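Local coordinates for protein cellulase (Clostridium cellulovorans, PDB 6UI3) that hydrolyses internal beta-1,4 linkages in cellulose and probably related plant glucans and xylans, as the family 5 catalytic domain of a larger endoglucanase of broad specificity, at residues W304-F309 / E314-L319; G26-N31 / I269-I274; H222-I225 / A230-I233; T32-S35 / G41-N44; F52-A57 / K322-P327. All blocks are in the same frame, centred on the assembly; numbering follows the deposited sequence.

Contact 1: residues W304-F309 / E314-L319; sequences WDNNNF and ERLGLL
The Phe309 ring lies against the backbone of 317-319: Gly317 CA sits over one face, 3.9 Å from the ring centroid, and Leu319 O approaches CE1 near the plane at the edge. Leu316 CD1 meets the Trp304 ring at its edge, 3.7 Å from Trp304 CD1, as the two side chains pass at a slant. Trp304 belongs to the end of the last strand of the (beta/alpha)8 barrel and Phe309 to the loop after it, a loop whose two limbs run at about a right angle and which shows how consecutive Asx turns can build a scaffold for a following segment. Asp305 OD1 accepts from Asn307 N, and Asn306 OD1 from Asn308 N; the same side chains also reach residues 314-319. Asp305 OD2 takes Leu319 N on its syn lone pair at 2.9 Å, almost straight at 173°, and Leu318 N is shared weakly between OD2 and OD1; Trp27 NE1, on the first strand, is a further donor to OD2. At the other end Glu314 O is gripped from opposite faces of its carbonyl plane by Asn306 ND2 and Asn308 ND2. It lies in the amide plane of Asn306, whereas Asn308 ND2 comes from well above the carbonyl plane. Gly317 N closes the middle on Asn308 O at 3.2 Å. A water accepts from Trp304 NE1 and Asn306 ND2 and donates to Glu314 OE1 at 2.9 Å.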
# COMPACT_ATOMS: atom_id res chain seq x y z
N TRP A 304 8.31 2.00 -0.19
CA TRP A 304 7.74 3.36 -0.15
C TRP A 304 8.74 4.35 -0.74
O TRP A 304 9.73 4.70 -0.10
CB TRP A 304 7.40 3.77 1.28
CG TRP A 304 6.80 5.15 1.33
CD1 TRP A 304 7.44 6.32 1.61
CD2 TRP A 304 5.44 5.49 1.05
NE1 TRP A 304 6.56 7.38 1.51
CE2 TRP A 304 5.32 6.90 1.18
CE3 TRP A 304 4.31 4.76 0.71
CZ2 TRP A 304 4.12 7.55 0.98
CZ3 TRP A 304 3.12 5.41 0.52
CH2 TRP A 304 3.03 6.79 0.66
N ASP A 305 8.47 4.82 -1.95
CA ASP A 305 9.37 5.72 -2.68
C ASP A 305 8.77 7.12 -2.74
O ASP A 305 7.87 7.39 -3.53
CB ASP A 305 9.67 5.19 -4.07
CG ASP A 305 10.82 5.92 -4.73
OD1 ASP A 305 11.05 7.10 -4.36
OD2 ASP A 305 11.45 5.32 -5.62
N ASN A 306 9.28 8.01 -1.89
CA ASN A 306 8.79 9.39 -1.85
C ASN A 306 9.61 10.36 -2.71
O ASN A 306 9.34 11.57 -2.66
CB ASN A 306 8.73 9.89 -0.41
CG ASN A 306 10.07 9.92 0.28
OD1 ASN A 306 11.11 9.67 -0.32
ND2 ASN A 306 10.03 10.24 1.56
N ASN A 307 10.55 9.87 -3.50
CA ASN A 307 11.37 10.72 -4.37
C ASN A 307 12.21 11.72 -3.59
O ASN A 307 12.64 12.74 -4.15
CB ASN A 307 10.50 11.46 -5.41
CG ASN A 307 11.29 12.08 -6.56
OD1 ASN A 307 12.24 11.52 -7.10
ND2 ASN A 307 10.87 13.28 -6.94
N ASN A 308 12.52 11.46 -2.32
CA ASN A 308 13.36 12.34 -1.52
C ASN A 308 14.80 11.84 -1.53
O ASN A 308 15.10 10.77 -0.99
CB ASN A 308 12.85 12.43 -0.08
CG ASN A 308 13.67 13.39 0.77
OD1 ASN A 308 14.47 14.17 0.26
ND2 ASN A 308 13.50 13.30 2.06
N PHE A 309 15.68 12.62 -2.17
CA PHE A 309 17.12 12.36 -2.24
C PHE A 309 17.91 13.47 -1.56
O PHE A 309 19.13 13.55 -1.73
CB PHE A 309 17.56 12.21 -3.70
CG PHE A 309 16.88 11.06 -4.39
CD1 PHE A 309 15.67 11.25 -5.03
CD2 PHE A 309 17.41 9.78 -4.33
CE1 PHE A 309 15.02 10.20 -5.61
CE2 PHE A 309 16.76 8.72 -4.92
CZ PHE A 309 15.56 8.93 -5.56
N GLU A 314 12.44 12.03 5.49
CA GLU A 314 12.49 10.58 5.28
C GLU A 314 13.16 10.34 3.94
O GLU A 314 12.59 10.62 2.88
CB GLU A 314 11.09 9.98 5.34
CG GLU A 314 10.43 10.07 6.72
CD GLU A 314 9.04 9.45 6.80
OE1 GLU A 314 8.46 9.08 5.76
OE2 GLU A 314 8.52 9.33 7.93
N ARG A 315 14.40 9.86 3.97
CA ARG A 315 15.22 9.72 2.76
C ARG A 315 14.97 8.33 2.19
O ARG A 315 15.70 7.37 2.46
CB ARG A 315 16.69 9.98 3.08
CG ARG A 315 16.93 11.39 3.62
CD ARG A 315 18.29 11.49 4.30
NE ARG A 315 19.37 11.48 3.32
CZ ARG A 315 20.64 11.16 3.59
NH1 ARG A 315 20.99 10.81 4.81
NH2 ARG A 315 21.55 11.20 2.62
N LEU A 316 13.91 8.23 1.38
CA LEU A 316 13.38 6.94 0.94
C LEU A 316 13.34 6.83 -0.58
O LEU A 316 12.75 5.89 -1.11
CB LEU A 316 11.98 6.73 1.54
CG LEU A 316 11.95 6.65 3.06
CD1 LEU A 316 10.53 6.65 3.60
CD2 LEU A 316 12.70 5.42 3.53
N GLY A 317 13.94 7.77 -1.30
CA GLY A 317 13.90 7.71 -2.75
C GLY A 317 14.68 6.53 -3.31
O GLY A 317 15.77 6.19 -2.84
N LEU A 318 14.11 5.90 -4.34
CA LEU A 318 14.84 4.94 -5.18
C LEU A 318 14.91 5.39 -6.62
O LEU A 318 16.00 5.38 -7.22
CB LEU A 318 14.21 3.54 -5.14
CG LEU A 318 14.31 2.76 -3.84
CD1 LEU A 318 13.69 1.39 -4.03
CD2 LEU A 318 15.76 2.63 -3.38
N LEU A 319 13.78 5.77 -7.21
CA LEU A 319 13.72 6.32 -8.55
C LEU A 319 13.79 7.84 -8.46
O LEU A 319 12.91 8.48 -7.87
CB LEU A 319 12.41 5.90 -9.23
CG LEU A 319 12.15 6.57 -10.57
CD1 LEU A 319 13.17 6.08 -11.61
CD2 LEU A 319 10.73 6.31 -11.04
O HOH W 1 7.64 9.77 3.09
O HOH W 2 10.44 8.30 -6.76
O HOH W 3 21.02 12.12 -0.02

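Contact 2: residues G26-N31 / I269-I274; sequences GWNLGN and IGQFAI. Unlike the reference sequence in segment 269-274: Gln271 (reference Glu).
Asn28 ND2 donates to Gly270 O at 2.9 Å, a single bond that spans two barrel strands lacking any direct backbone pairing. It is nearly straight, 170° at the hydrogen, and flat at both ends: the carbonyl oxygen lies in the amide plane of Asn28, and the donor lies in the carbonyl plane of Gly270. With CG set anti to its own carbonyl carbon (chi1 -75°), Asn28 directs its amide across the gap to strand 267-272. The methylene CG of Gln271 completes this first shell, 4.0 Å from Asn28 ND2, and the two side chains cross almost perpendicularly with their amide planes 76° apart.

A second shell fixes both amides. Arg64 NH1, from the second strand, bonds to Asn28 OD1 and also to Gln271 OE1, so one guanidinium nitrogen bridges the two side chains. Gln271 occupies a position that is naturally glutamate; its place at the end of the seventh strand is that of the catalytic nucleophile in family 5 glycoside hydrolases, so the contact probably helps to shape the floor of the active site. Trp304 packs against both Asn28 and Gln271.

The strand 301-305 lies between the two segments in the closed parallel sheet and pairs with each, by backbone hydrogen bonds of Trp303 to Gly26 and Asn28, and of Trp304 to Phe272. Outside the barrel, Phe272 stacks on Tyr290 of helix 280-296, while Trp27 meets Phe60 edge-to-face just beyond helix 49-58.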
# COMPACT_ATOMS: atom_id res chain seq x y z
N GLY A 26 7.39 -4.75 -5.65
CA GLY A 26 6.55 -3.59 -5.83
C GLY A 26 7.11 -2.29 -5.27
O GLY A 26 8.19 -2.24 -4.68
N TRP A 27 6.30 -1.25 -5.44
CA TRP A 27 6.75 0.13 -5.31
C TRP A 27 5.53 1.02 -5.10
O TRP A 27 4.48 0.80 -5.71
CB TRP A 27 7.46 0.49 -6.61
CG TRP A 27 8.15 1.82 -6.71
CD1 TRP A 27 9.45 2.08 -6.41
CD2 TRP A 27 7.60 3.04 -7.21
NE1 TRP A 27 9.75 3.39 -6.71
CE2 TRP A 27 8.63 4.01 -7.19
CE3 TRP A 27 6.34 3.42 -7.68
CZ2 TRP A 27 8.43 5.32 -7.62
CZ3 TRP A 27 6.15 4.72 -8.12
CH2 TRP A 27 7.18 5.66 -8.06
N ASN A 28 5.65 2.00 -4.20
CA ASN A 28 4.61 2.99 -3.97
C ASN A 28 4.99 4.33 -4.61
O ASN A 28 6.10 4.82 -4.43
CB ASN A 28 4.43 3.32 -2.47
CG ASN A 28 3.72 2.25 -1.70
OD1 ASN A 28 2.51 2.34 -1.45
ND2 ASN A 28 4.47 1.26 -1.25
N LEU A 29 4.00 4.95 -5.25
CA LEU A 29 4.09 6.33 -5.75
C LEU A 29 3.87 7.30 -4.58
O LEU A 29 2.81 7.90 -4.40
CB LEU A 29 3.05 6.52 -6.87
CG LEU A 29 3.06 7.85 -7.60
CD1 LEU A 29 4.32 8.04 -8.43
CD2 LEU A 29 1.82 7.96 -8.50
N GLY A 30 4.91 7.43 -3.76
CA GLY A 30 4.77 8.14 -2.49
C GLY A 30 4.81 9.65 -2.64
O GLY A 30 5.44 10.20 -3.54
N ASN A 31 4.15 10.32 -1.69
CA ASN A 31 4.12 11.78 -1.62
C ASN A 31 3.68 12.39 -2.95
O ASN A 31 4.27 13.36 -3.47
CB ASN A 31 5.47 12.35 -1.16
CG ASN A 31 5.73 12.13 0.32
OD1 ASN A 31 5.10 11.29 0.96
ND2 ASN A 31 6.68 12.88 0.86
N ILE A 269 2.76 -6.87 2.07
CA ILE A 269 3.49 -5.78 2.73
C ILE A 269 3.37 -4.56 1.82
O ILE A 269 4.22 -4.31 0.94
CB ILE A 269 4.94 -6.16 3.06
CG1 ILE A 269 5.01 -7.46 3.87
CG2 ILE A 269 5.62 -5.01 3.80
CD1 ILE A 269 4.32 -7.43 5.19
N GLY A 270 2.29 -3.81 2.01
CA GLY A 270 1.97 -2.70 1.14
C GLY A 270 2.91 -1.53 1.26
O GLY A 270 2.95 -0.70 0.33
N GLN A 271 3.65 -1.43 2.37
CA GLN A 271 4.71 -0.44 2.52
C GLN A 271 5.82 -1.01 3.38
O GLN A 271 5.55 -1.56 4.46
CB GLN A 271 4.25 0.85 3.22
CG GLN A 271 3.12 1.58 2.51
CD GLN A 271 2.67 2.86 3.19
OE1 GLN A 271 1.60 3.40 2.89
NE2 GLN A 271 3.47 3.35 4.09
N PHE A 272 7.07 -0.82 2.94
CA PHE A 272 8.25 -0.97 3.77
C PHE A 272 9.34 -0.12 3.13
O PHE A 272 9.22 0.31 1.97
CB PHE A 272 8.72 -2.44 3.89
CG PHE A 272 9.64 -2.88 2.77
CD1 PHE A 272 9.20 -2.96 1.47
CD2 PHE A 272 10.96 -3.23 3.02
CE1 PHE A 272 10.05 -3.34 0.45
CE2 PHE A 272 11.80 -3.63 2.00
CZ PHE A 272 11.34 -3.68 0.73
N ALA A 273 10.41 0.12 3.89
CA ALA A 273 11.61 0.79 3.39
C ALA A 273 12.60 0.85 4.54
O ALA A 273 12.26 0.53 5.69
CB ALA A 273 11.34 2.20 2.87
N ILE A 274 13.83 1.26 4.23
CA ILE A 274 14.83 1.64 5.24
C ILE A 274 15.40 2.99 4.83
O ILE A 274 15.92 3.15 3.72
CB ILE A 274 15.92 0.58 5.45
CG1 ILE A 274 17.00 1.11 6.40
CG2 ILE A 274 16.50 0.06 4.12
CD1 ILE A 274 17.91 0.05 6.99

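Contact 3: residues H222-I225 / A230-I233; sequences HAYI and ALNI
Tyr224 and Leu231 meet across a short excursion of the (beta/alpha)8 barrel, in which the chain leaves strand 217-222, makes the small helix 227-230 and turns back. Such a contact illustrates how one aromatic residue can be held by the chain that follows it. The principal interaction is a CH-pi contact. Leu231 CD2 stands over one face of the Tyr224 ring, 4.1 Å from the centroid and displaced toward the rim, so that its closest ring atom is CG at 3.8 Å. Leu231 is the first residue to leave helical backbone angles; with its CG opposite its backbone N (chi1 -168°), one methyl branch of the leucine is directed to this face.

Apolar packing continues at Tyr224 CB and the backbone, where Tyr224 is the centre of an inverse gamma turn. Leu231 CB lies 4.0 Å from Tyr224 CB, and the methyl of Ala230, the last residue of the helix, rests on the backbone, with Ala230 CB 3.7 Å from Tyr224 C and 3.9 Å from Ile225 N. No hydrogen bond links the two segments.

Polar partners come from other segments. The Tyr224 hydroxyl makes a weak hydrogen bond with Gln271 NE2. A histidine and a tyrosine two residues apart at the end of the sixth strand, here His222 and Tyr224, are a familiar feature of family 5 active sites, which suggests that this packing helps to steady the tyrosine there. The second branch of the leucine turns to the barrel's last loop, where Leu231 CD1 lies 3.7 Å from Glu314 OE2.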
# COMPACT_ATOMS: atom_id res chain seq x y z
N HIS A 222 1.85 -2.58 6.79
CA HIS A 222 2.96 -1.64 6.56
C HIS A 222 3.95 -1.88 7.69
O HIS A 222 3.58 -1.74 8.86
CB HIS A 222 2.48 -0.19 6.57
CG HIS A 222 1.42 0.09 5.55
ND1 HIS A 222 0.77 1.30 5.48
CD2 HIS A 222 0.91 -0.67 4.55
CE1 HIS A 222 -0.11 1.27 4.49
NE2 HIS A 222 -0.05 0.08 3.92
N ALA A 223 5.18 -2.26 7.36
CA ALA A 223 6.13 -2.73 8.39
C ALA A 223 7.53 -2.17 8.13
O ALA A 223 8.39 -2.81 7.52
CB ALA A 223 6.12 -4.26 8.48
N TYR A 224 7.73 -0.94 8.60
CA TYR A 224 9.05 -0.31 8.58
C TYR A 224 9.72 -0.70 9.90
O TYR A 224 9.73 0.05 10.88
CB TYR A 224 8.91 1.19 8.46
CG TYR A 224 8.14 1.73 7.28
CD1 TYR A 224 8.81 2.24 6.18
CD2 TYR A 224 6.76 1.81 7.29
CE1 TYR A 224 8.12 2.80 5.11
CE2 TYR A 224 6.05 2.38 6.23
CZ TYR A 224 6.74 2.88 5.14
OH TYR A 224 6.08 3.48 4.10
N ILE A 225 10.26 -1.91 9.93
CA ILE A 225 10.66 -2.53 11.18
C ILE A 225 12.08 -3.06 11.11
O ILE A 225 12.52 -3.52 10.04
CB ILE A 225 9.69 -3.66 11.60
CG1 ILE A 225 9.59 -4.75 10.53
CG2 ILE A 225 8.31 -3.07 11.95
CD1 ILE A 225 8.86 -6.01 11.02
N ALA A 230 14.79 1.54 10.69
CA ALA A 230 14.21 1.65 9.37
C ALA A 230 13.57 2.99 9.07
O ALA A 230 13.57 3.42 7.90
CB ALA A 230 13.15 0.56 9.13
N LEU A 231 12.99 3.66 10.05
CA LEU A 231 12.18 4.84 9.78
C LEU A 231 12.43 6.02 10.70
O LEU A 231 12.12 7.14 10.30
CB LEU A 231 10.69 4.49 9.79
CG LEU A 231 9.68 5.51 9.26
CD1 LEU A 231 10.05 5.93 7.86
CD2 LEU A 231 8.28 4.91 9.29
N ASN A 232 12.98 5.82 11.89
CA ASN A 232 13.28 6.95 12.77
C ASN A 232 14.44 7.73 12.18
O ASN A 232 15.54 7.20 12.02
CB ASN A 232 13.67 6.38 14.13
CG ASN A 232 13.79 7.42 15.21
OD1 ASN A 232 13.94 8.61 14.96
ND2 ASN A 232 13.77 6.94 16.45
N ILE A 233 14.22 9.01 11.86
CA ILE A 233 15.21 9.84 11.20
C ILE A 233 16.00 10.71 12.16
O ILE A 233 16.86 11.49 11.72
CB ILE A 233 14.58 10.71 10.08
CG1 ILE A 233 13.51 11.65 10.62
CG2 ILE A 233 13.99 9.82 8.99
CD1 ILE A 233 13.04 12.72 9.61

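Contact 4: residues T32-S35 / G41-N44; sequences TLES and GWGN
Ser35 and Gly41 bring their CA atoms within 5.5 Å at the close of a type I beta turn running from Thr32 to Ser35. The turn is doubly fastened, since Thr32 O accepts from Ser35 N and, at 2.8 Å, from Ser35 OG on the same face of the carbonyl. The serine that closes the turn also meets the indole. Ser35 CA sits above the centre of the six-membered ring of Trp42, 3.6 Å from its centroid and 11° off the normal, while Ser35 OG lies over the same face toward the rim, 3.4 Å from Trp42 CB. Glu34 CG comes to Trp42 CZ3 at 4.1 Å, its carboxylate steeply inclined to the indole. That carboxylate is committed to the backbone: Glu34 OE1 receives Thr32 N, and OE2 receives Asn31 N. A water draws the two segments together further, accepting from Trp42 N and Asn44 N and donating weakly to Ser35 OG. Asn44 ND2 binds Asn31 O, carrying the hold back to the start of the loop, just after strand 25-29. The whole is a worked case of a long loop after the first strand of a (beta/alpha)8 barrel, folded upon itself and presenting an exposed tryptophan at the end where such barrels place their active site.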
# COMPACT_ATOMS: atom_id res chain seq x y z
N THR A 32 2.62 11.83 -3.50
CA THR A 32 2.12 12.21 -4.82
C THR A 32 0.61 12.47 -4.70
O THR A 32 0.23 13.53 -4.20
CB THR A 32 2.55 11.18 -5.86
OG1 THR A 32 3.98 11.00 -5.76
CG2 THR A 32 2.26 11.63 -7.27
N LEU A 33 -0.25 11.54 -5.12
CA LEU A 33 -1.69 11.80 -5.10
C LEU A 33 -2.33 11.76 -3.72
O LEU A 33 -3.52 12.08 -3.61
CB LEU A 33 -2.43 10.89 -6.09
CG LEU A 33 -2.21 11.27 -7.56
CD1 LEU A 33 -2.61 10.12 -8.45
CD2 LEU A 33 -2.98 12.54 -7.91
N GLU A 34 -1.57 11.44 -2.68
CA GLU A 34 -2.05 11.61 -1.31
C GLU A 34 -1.62 12.93 -0.68
O GLU A 34 -1.96 13.17 0.48
CB GLU A 34 -1.64 10.43 -0.42
CG GLU A 34 -0.26 10.50 0.21
CD GLU A 34 0.92 10.18 -0.71
OE1 GLU A 34 0.84 10.32 -1.95
OE2 GLU A 34 1.98 9.83 -0.13
N SER A 35 -0.91 13.78 -1.41
CA SER A 35 -0.40 15.02 -0.84
C SER A 35 -1.52 16.02 -0.56
O SER A 35 -2.56 16.04 -1.23
CB SER A 35 0.58 15.70 -1.81
OG SER A 35 1.67 14.86 -2.17
N GLY A 41 1.57 18.75 -4.54
CA GLY A 41 1.47 19.54 -3.33
C GLY A 41 2.60 19.33 -2.34
O GLY A 41 2.88 20.20 -1.52
N TRP A 42 3.26 18.17 -2.39
CA TRP A 42 4.40 17.90 -1.52
C TRP A 42 5.71 17.93 -2.30
O TRP A 42 6.71 17.36 -1.87
CB TRP A 42 4.20 16.60 -0.75
CG TRP A 42 3.18 16.70 0.39
CD1 TRP A 42 2.63 17.84 0.93
CD2 TRP A 42 2.60 15.61 1.10
NE1 TRP A 42 1.75 17.51 1.94
CE2 TRP A 42 1.73 16.14 2.07
CE3 TRP A 42 2.76 14.22 1.02
CZ2 TRP A 42 1.00 15.33 2.94
CZ3 TRP A 42 2.04 13.42 1.88
CH2 TRP A 42 1.19 13.97 2.83
N GLY A 43 5.72 18.62 -3.45
CA GLY A 43 6.95 18.94 -4.15
C GLY A 43 7.38 17.95 -5.21
O GLY A 43 8.42 18.17 -5.85
N ASN A 44 6.63 16.88 -5.44
CA ASN A 44 7.00 15.93 -6.48
C ASN A 44 6.44 16.37 -7.82
O ASN A 44 5.46 17.13 -7.89
CB ASN A 44 6.56 14.53 -6.08
CG ASN A 44 7.55 13.88 -5.14
OD1 ASN A 44 8.74 14.21 -5.17
ND2 ASN A 44 7.08 13.00 -4.29
O HOH W 4 3.89 16.06 -4.39

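Contact 5: residues F52-A57 / K322-P327; sequences FDTLKA and KNLTFP
Helix 49-58, the first barrel helix on the outside of the (beta/alpha)8 fold, is met here by the loop that leads from the last strand to the closing helix 329-339. Thr54 faces that loop and supplies most of the helix's share of the contact. Its methyl, Thr54 CG2, which lies opposite the backbone N, reaches Phe326 CE1 at 3.6 Å in an oblique approach, and the same methyl comes to Leu324 O at 3.8 Å. The Thr54 and Phe326 side chains run past each other in opposite directions. Leu55 CD2 adds a lighter touch at the edge of the Phe326 ring, 4.3 Å from CZ.

The hydroxyl branch of the threonine has a different role. Thr54 OG1 sits 3.8 Å from Leu324 CB and is hydrogen-bonded to Lys50 O one turn earlier in the helix. A water donates to Thr54 OG1 at 3.1 Å and to Leu324 O at 3.0 Å, so a bridge of solvent runs beside the apolar contact where no direct hydrogen bond crosses.

Within the loop, Leu324 has positive phi and, together with Thr325, faces Asn320 as a G1 beta bulge; Thr325 OG1 donates to Asn323 OD1 at 2.7 Å. Around the contact Leu324 also lies on Lys50 and Met51, and Phe326 on Ala58, so the loop follows one side of the helix. This is helix-to-loop packing on the outer layer of a barrel, with a G1 bulge at Leu324 and Thr325, followed by Phe326, set against the first helix.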
# COMPACT_ATOMS: atom_id res chain seq x y z
N PHE A 52 6.92 4.89 -15.00
CA PHE A 52 6.49 3.51 -14.84
C PHE A 52 7.25 2.59 -15.79
O PHE A 52 7.61 1.47 -15.42
CB PHE A 52 4.98 3.41 -15.06
CG PHE A 52 4.16 3.88 -13.89
CD1 PHE A 52 4.13 5.22 -13.53
CD2 PHE A 52 3.39 2.98 -13.17
CE1 PHE A 52 3.36 5.64 -12.45
CE2 PHE A 52 2.61 3.40 -12.09
CZ PHE A 52 2.61 4.73 -11.73
N ASP A 53 7.50 3.05 -17.03
CA ASP A 53 8.32 2.28 -17.96
C ASP A 53 9.67 1.96 -17.32
O ASP A 53 10.21 0.86 -17.48
CB ASP A 53 8.60 3.10 -19.23
CG ASP A 53 7.37 3.41 -20.06
OD1 ASP A 53 6.28 2.85 -19.84
OD2 ASP A 53 7.53 4.26 -20.97
N THR A 54 10.26 2.95 -16.64
CA THR A 54 11.56 2.78 -16.02
C THR A 54 11.49 1.77 -14.88
O THR A 54 12.38 0.92 -14.74
CB THR A 54 12.06 4.15 -15.53
OG1 THR A 54 12.22 5.04 -16.65
CG2 THR A 54 13.38 4.03 -14.81
N LEU A 55 10.44 1.83 -14.07
CA LEU A 55 10.26 0.85 -13.00
C LEU A 55 10.10 -0.56 -13.56
O LEU A 55 10.68 -1.52 -13.04
CB LEU A 55 9.04 1.22 -12.16
CG LEU A 55 9.15 2.50 -11.34
CD1 LEU A 55 7.81 2.87 -10.80
CD2 LEU A 55 10.16 2.35 -10.20
N LYS A 56 9.28 -0.71 -14.61
CA LYS A 56 9.09 -2.02 -15.22
C LYS A 56 10.42 -2.57 -15.73
O LYS A 56 10.74 -3.75 -15.51
CB LYS A 56 8.07 -1.94 -16.35
CG LYS A 56 7.78 -3.28 -17.04
CD LYS A 56 7.04 -4.24 -16.11
CE LYS A 56 6.79 -5.59 -16.76
NZ LYS A 56 6.26 -5.45 -18.14
N ALA A 57 11.21 -1.75 -16.41
CA ALA A 57 12.48 -2.23 -16.96
C ALA A 57 13.45 -2.64 -15.85
O ALA A 57 14.31 -3.50 -16.06
CB ALA A 57 13.10 -1.17 -17.86
N LYS A 322 13.20 13.16 -11.48
CA LYS A 322 13.61 14.27 -12.34
C LYS A 322 14.29 13.76 -13.61
O LYS A 322 14.10 14.34 -14.68
CB LYS A 322 14.52 15.23 -11.59
CG LYS A 322 14.84 16.50 -12.38
CD LYS A 322 15.62 17.52 -11.55
CE LYS A 322 14.69 18.49 -10.82
NZ LYS A 322 15.44 19.31 -9.82
N ASN A 323 15.08 12.70 -13.51
CA ASN A 323 15.83 12.22 -14.67
C ASN A 323 15.71 10.71 -14.88
O ASN A 323 16.39 10.17 -15.77
CB ASN A 323 17.29 12.67 -14.62
CG ASN A 323 18.03 12.11 -13.45
OD1 ASN A 323 17.51 11.29 -12.72
ND2 ASN A 323 19.27 12.53 -13.28
N LEU A 324 14.85 10.05 -14.12
CA LEU A 324 14.51 8.64 -14.32
C LEU A 324 15.70 7.71 -14.11
O LEU A 324 15.93 6.78 -14.88
CB LEU A 324 13.86 8.38 -15.68
CG LEU A 324 12.70 9.26 -16.08
CD1 LEU A 324 12.14 8.85 -17.43
CD2 LEU A 324 11.67 9.14 -15.05
N THR A 325 16.43 7.95 -13.04
CA THR A 325 17.62 7.17 -12.72
C THR A 325 17.46 6.53 -11.35
O THR A 325 16.60 6.90 -10.56
CB THR A 325 18.86 8.08 -12.70
OG1 THR A 325 18.71 9.10 -11.71
CG2 THR A 325 19.08 8.71 -14.08
N PHE A 326 18.32 5.56 -11.08
CA PHE A 326 18.38 4.88 -9.79
C PHE A 326 19.74 5.15 -9.16
O PHE A 326 20.73 4.51 -9.52
CB PHE A 326 18.18 3.37 -9.95
CG PHE A 326 16.82 2.98 -10.43
CD1 PHE A 326 16.58 2.74 -11.77
CD2 PHE A 326 15.78 2.84 -9.53
CE1 PHE A 326 15.32 2.39 -12.20
CE2 PHE A 326 14.51 2.49 -9.98
CZ PHE A 326 14.29 2.27 -11.29
N PRO A 327 19.85 6.09 -8.21
CA PRO A 327 21.18 6.36 -7.63
C PRO A 327 21.66 5.25 -6.70
O PRO A 327 22.86 5.19 -6.41
CB PRO A 327 20.98 7.68 -6.87
CG PRO A 327 19.53 7.75 -6.62
CD PRO A 327 18.84 7.07 -7.79
O HOH W 5 15.15 5.46 -17.45

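From the N terminus, strand 25-29 opens contact 2, and contact 4 then closes a short loop before helix 49-58 opens contact 5. Far along the chain, contact 3 closes another brief excursion after the sixth strand, and only at 269-274 does contact 2 close. Contacts 3 and 4 therefore fall within its span. Contact 1 follows in series, folding the loop after the eighth strand, and contact 5 closes last at 322-327. It crosses contact 2 and encloses contacts 1 and 3. Together they join the sixth, seventh, eighth and first strands to the active-site-end loops and the first outer helix, Trp304 and Asp305 linking several of them, where the barrel's ends meet.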